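Local atomic coordinates of ureidoglycolate hydrolase (Arabidopsis thaliana, PDB entry 4PXE), a protein that hydrolyses (S)-ureidoglycolate to glyoxylate, ammonium and carbon dioxide with two manganese ions per subunit, completing plant purine breakdown without releasing urea. Residues L220-I228 with P388-C396. Residues are numbered along the deposited sequence; the frame is centred on the assembly and turned at random.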
loop_
_atom_site.group_PDB
_atom_site.type_symbol
_atom_site.label_atom_id
_atom_site.label_comp_id
_atom_site.label_asym_id
_atom_site.label_seq_id
_atom_site.Cartn_x
_atom_site.Cartn_y
_atom_site.Cartn_z
ATOM N N LEU A 220 30.975 26.484 4.332
ATOM C CA LEU A 220 30.477 27.458 5.303
ATOM C C LEU A 220 29.863 26.778 6.516
ATOM O O LEU A 220 29.371 25.653 6.422
ATOM C CB LEU A 220 29.432 28.377 4.659
ATOM C CG LEU A 220 29.901 29.169 3.441
ATOM C CD1 LEU A 220 28.711 29.846 2.761
ATOM C CD2 LEU A 220 30.941 30.205 3.868
ATOM N N ASP A 221 29.875 27.471 7.653
ATOM C CA ASP A 221 29.413 26.886 8.911
ATOM C C ASP A 221 27.927 27.037 9.185
ATOM O O ASP A 221 27.316 26.161 9.804
ATOM C CB ASP A 221 30.160 27.522 10.093
ATOM C CG ASP A 221 31.660 27.326 10.015
ATOM O OD1 ASP A 221 32.100 26.192 9.745
ATOM O OD2 ASP A 221 32.394 28.315 10.223
ATOM N N ILE A 222 27.360 28.167 8.773
ATOM C CA ILE A 222 26.031 28.567 9.220
ATOM C C ILE A 222 25.232 29.199 8.094
ATOM O O ILE A 222 25.738 30.040 7.360
ATOM C CB ILE A 222 26.138 29.618 10.366
ATOM C CG1 ILE A 222 26.799 29.014 11.607
ATOM C CG2 ILE A 222 24.773 30.202 10.715
ATOM C CD1 ILE A 222 25.967 27.948 12.309
ATOM N N GLY A 223 23.982 28.778 7.945
ATOM C CA GLY A 223 23.059 29.469 7.060
ATOM C C GLY A 223 22.098 30.335 7.852
ATOM O O GLY A 223 21.467 29.875 8.807
ATOM N N VAL A 224 22.014 31.606 7.488
ATOM C CA VAL A 224 21.042 32.487 8.109
ATOM C C VAL A 224 19.837 32.541 7.187
ATOM O O VAL A 224 19.914 33.058 6.072
ATOM C CB VAL A 224 21.634 33.882 8.354
ATOM C CG1 VAL A 224 20.586 34.810 8.938
ATOM C CG2 VAL A 224 22.857 33.782 9.268
ATOM N N VAL A 225 18.733 31.948 7.630
ATOM C CA VAL A 225 17.596 31.731 6.738
ATOM C C VAL A 225 16.747 32.993 6.608
ATOM O O VAL A 225 16.327 33.569 7.610
ATOM C CB VAL A 225 16.729 30.564 7.239
ATOM C CG1 VAL A 225 15.462 30.409 6.388
ATOM C CG2 VAL A 225 17.547 29.283 7.243
ATOM N N THR A 226 16.480 33.405 5.375
ATOM C CA THR A 226 15.764 34.659 5.148
ATOM C C THR A 226 14.296 34.482 4.749
ATOM O O THR A 226 13.500 35.411 4.848
ATOM C CB THR A 226 16.456 35.493 4.062
ATOM O OG1 THR A 226 16.388 34.799 2.815
ATOM C CG2 THR A 226 17.926 35.747 4.421
ATOM N N ALA A 227 13.938 33.288 4.291
ATOM C CA ALA A 227 12.579 33.023 3.850
ATOM C C ALA A 227 12.380 31.520 3.776
ATOM O O ALA A 227 13.345 30.763 3.705
ATOM C CB ALA A 227 12.329 33.653 2.477
ATOM N N ILE A 228 11.120 31.108 3.795
ATOM C CA ILE A 228 10.745 29.703 3.677
ATOM C C ILE A 228 9.797 29.573 2.486
ATOM O O ILE A 228 8.832 30.329 2.385
ATOM C CB ILE A 228 10.026 29.221 4.954
ATOM C CG1 ILE A 228 10.952 29.331 6.172
ATOM C CG2 ILE A 228 9.505 27.780 4.765
ATOM C CD1 ILE A 228 10.262 29.047 7.494
ATOM N N PRO A 388 8.183 37.552 15.419
ATOM C CA PRO A 388 9.377 37.616 14.577
ATOM C C PRO A 388 10.083 36.262 14.571
ATOM O O PRO A 388 10.242 35.655 15.630
ATOM C CB PRO A 388 10.228 38.669 15.281
ATOM C CG PRO A 388 9.203 39.614 15.854
ATOM C CD PRO A 388 8.068 38.735 16.303
ATOM N N MET A 389 10.483 35.800 13.394
ATOM C CA MET A 389 11.038 34.460 13.253
ATOM C C MET A 389 12.396 34.487 12.568
ATOM O O MET A 389 12.681 35.358 11.748
ATOM C CB MET A 389 10.045 33.606 12.446
ATOM C CG MET A 389 10.534 32.210 12.012
ATOM S SD MET A 389 11.549 32.201 10.513
ATOM C CE MET A 389 10.342 32.584 9.238
ATOM N N GLY A 390 13.229 33.502 12.887
ATOM C CA GLY A 390 14.420 33.250 12.099
ATOM C C GLY A 390 14.811 31.796 12.227
ATOM O O GLY A 390 14.341 31.106 13.140
ATOM N N MET A 391 15.675 31.339 11.328
ATOM C CA MET A 391 16.210 29.980 11.407
ATOM C C MET A 391 17.715 29.990 11.228
ATOM O O MET A 391 18.253 30.756 10.430
ATOM C CB MET A 391 15.602 29.060 10.339
ATOM C CG MET A 391 14.093 28.907 10.395
ATOM S SD MET A 391 13.544 27.577 9.289
ATOM C CE MET A 391 14.234 26.167 10.160
ATOM N N ILE A 392 18.381 29.100 11.958
ATOM C CA ILE A 392 19.803 28.837 11.790
ATOM C C ILE A 392 19.937 27.468 11.115
ATOM O O ILE A 392 19.493 26.467 11.676
ATOM C CB ILE A 392 20.475 28.740 13.163
ATOM C CG1 ILE A 392 20.301 30.044 13.957
ATOM C CG2 ILE A 392 21.967 28.425 13.028
ATOM C CD1 ILE A 392 20.572 29.870 15.419
ATOM N N PHE A 393 20.533 27.431 9.926
ATOM C CA PHE A 393 20.878 26.171 9.256
ATOM C C PHE A 393 22.313 25.753 9.579
ATOM O O PHE A 393 23.223 26.596 9.642
ATOM C CB PHE A 393 20.785 26.316 7.735
ATOM C CG PHE A 393 19.406 26.113 7.151
ATOM C CD1 PHE A 393 18.335 25.610 7.899
ATOM C CD2 PHE A 393 19.208 26.411 5.813
ATOM C CE1 PHE A 393 17.080 25.422 7.280
ATOM C CE2 PHE A 393 17.974 26.220 5.209
ATOM C CZ PHE A 393 16.920 25.730 5.948
ATOM N N ILE A 394 22.505 24.451 9.761
ATOM C CA ILE A 394 23.844 23.868 9.806
ATOM C C ILE A 394 24.022 22.936 8.601
ATOM O O ILE A 394 23.048 22.477 8.000
ATOM C CB ILE A 394 24.104 23.102 11.117
ATOM C CG1 ILE A 394 23.107 21.951 11.280
ATOM C CG2 ILE A 394 24.074 24.044 12.314
ATOM C CD1 ILE A 394 23.402 21.096 12.516
ATOM N N PRO A 395 25.274 22.661 8.215
ATOM C CA PRO A 395 25.491 21.790 7.056
ATOM C C PRO A 395 25.012 20.372 7.294
ATOM O O PRO A 395 24.896 19.930 8.439
ATOM C CB PRO A 395 27.016 21.781 6.903
ATOM C CG PRO A 395 27.483 23.017 7.625
ATOM C CD PRO A 395 26.540 23.183 8.768
ATOM N N CYS A 396 24.710 19.679 6.206
ATOM C CA CYS A 396 24.485 18.249 6.302
ATOM C C CYS A 396 25.078 17.575 5.082
ATOM O O CYS A 396 25.187 18.178 4.011
ATOM C CB CYS A 396 23.000 17.903 6.518
ATOM S SG CYS A 396 21.893 18.380 5.179
HETATM O O HOH W 1 16.898 33.761 10.221
#
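Val225 CG2 sits over the centre of the Phe393 ring, 3.5 Å from its centroid and 6° off the normal, a CH-pi contact made by the methyl beside the backbone N, with CG1 anti to that N (chi1 175°). Branching at CB suits this place, because it puts a methyl over the ring close to the backbone, while CB itself lies alongside Met391 CB (3.6 Å). Farther along the same face, Ile228 CD1 bridges two flexible methionines, touching Met389 CE and, at 4.0 Å, Met391 SD. On the other face Ile222 and Ile392 meet through their CG2 methyls, and helix 352-364 covers Val224 and Ile392. Gly223, opposite Phe393, lets the backbones approach to 4.5 Å between CA atoms. Here the antiparallel strands exchange two nearly straight bonds, Gly223 N to Phe393 O and Phe393 N to Gly223 O (2.8 Å). Val225 N reaches Met391 O at 3.1 Å, but beyond it the strands part and a water takes over, donating to Val225 O and accepting from Met391 N. At the opposite end Pro395, which has no N-H, ends the pairing with CD 3.2 Å from Asp221 O, while the Asp221 carboxylate bonds to Ser368 N. Three direct bonds and a water bridge thus pair backbone polar groups between two apolar faces in the M20 catalytic domain, whose Met391 packs against the substrate-binding residues His208 and His378.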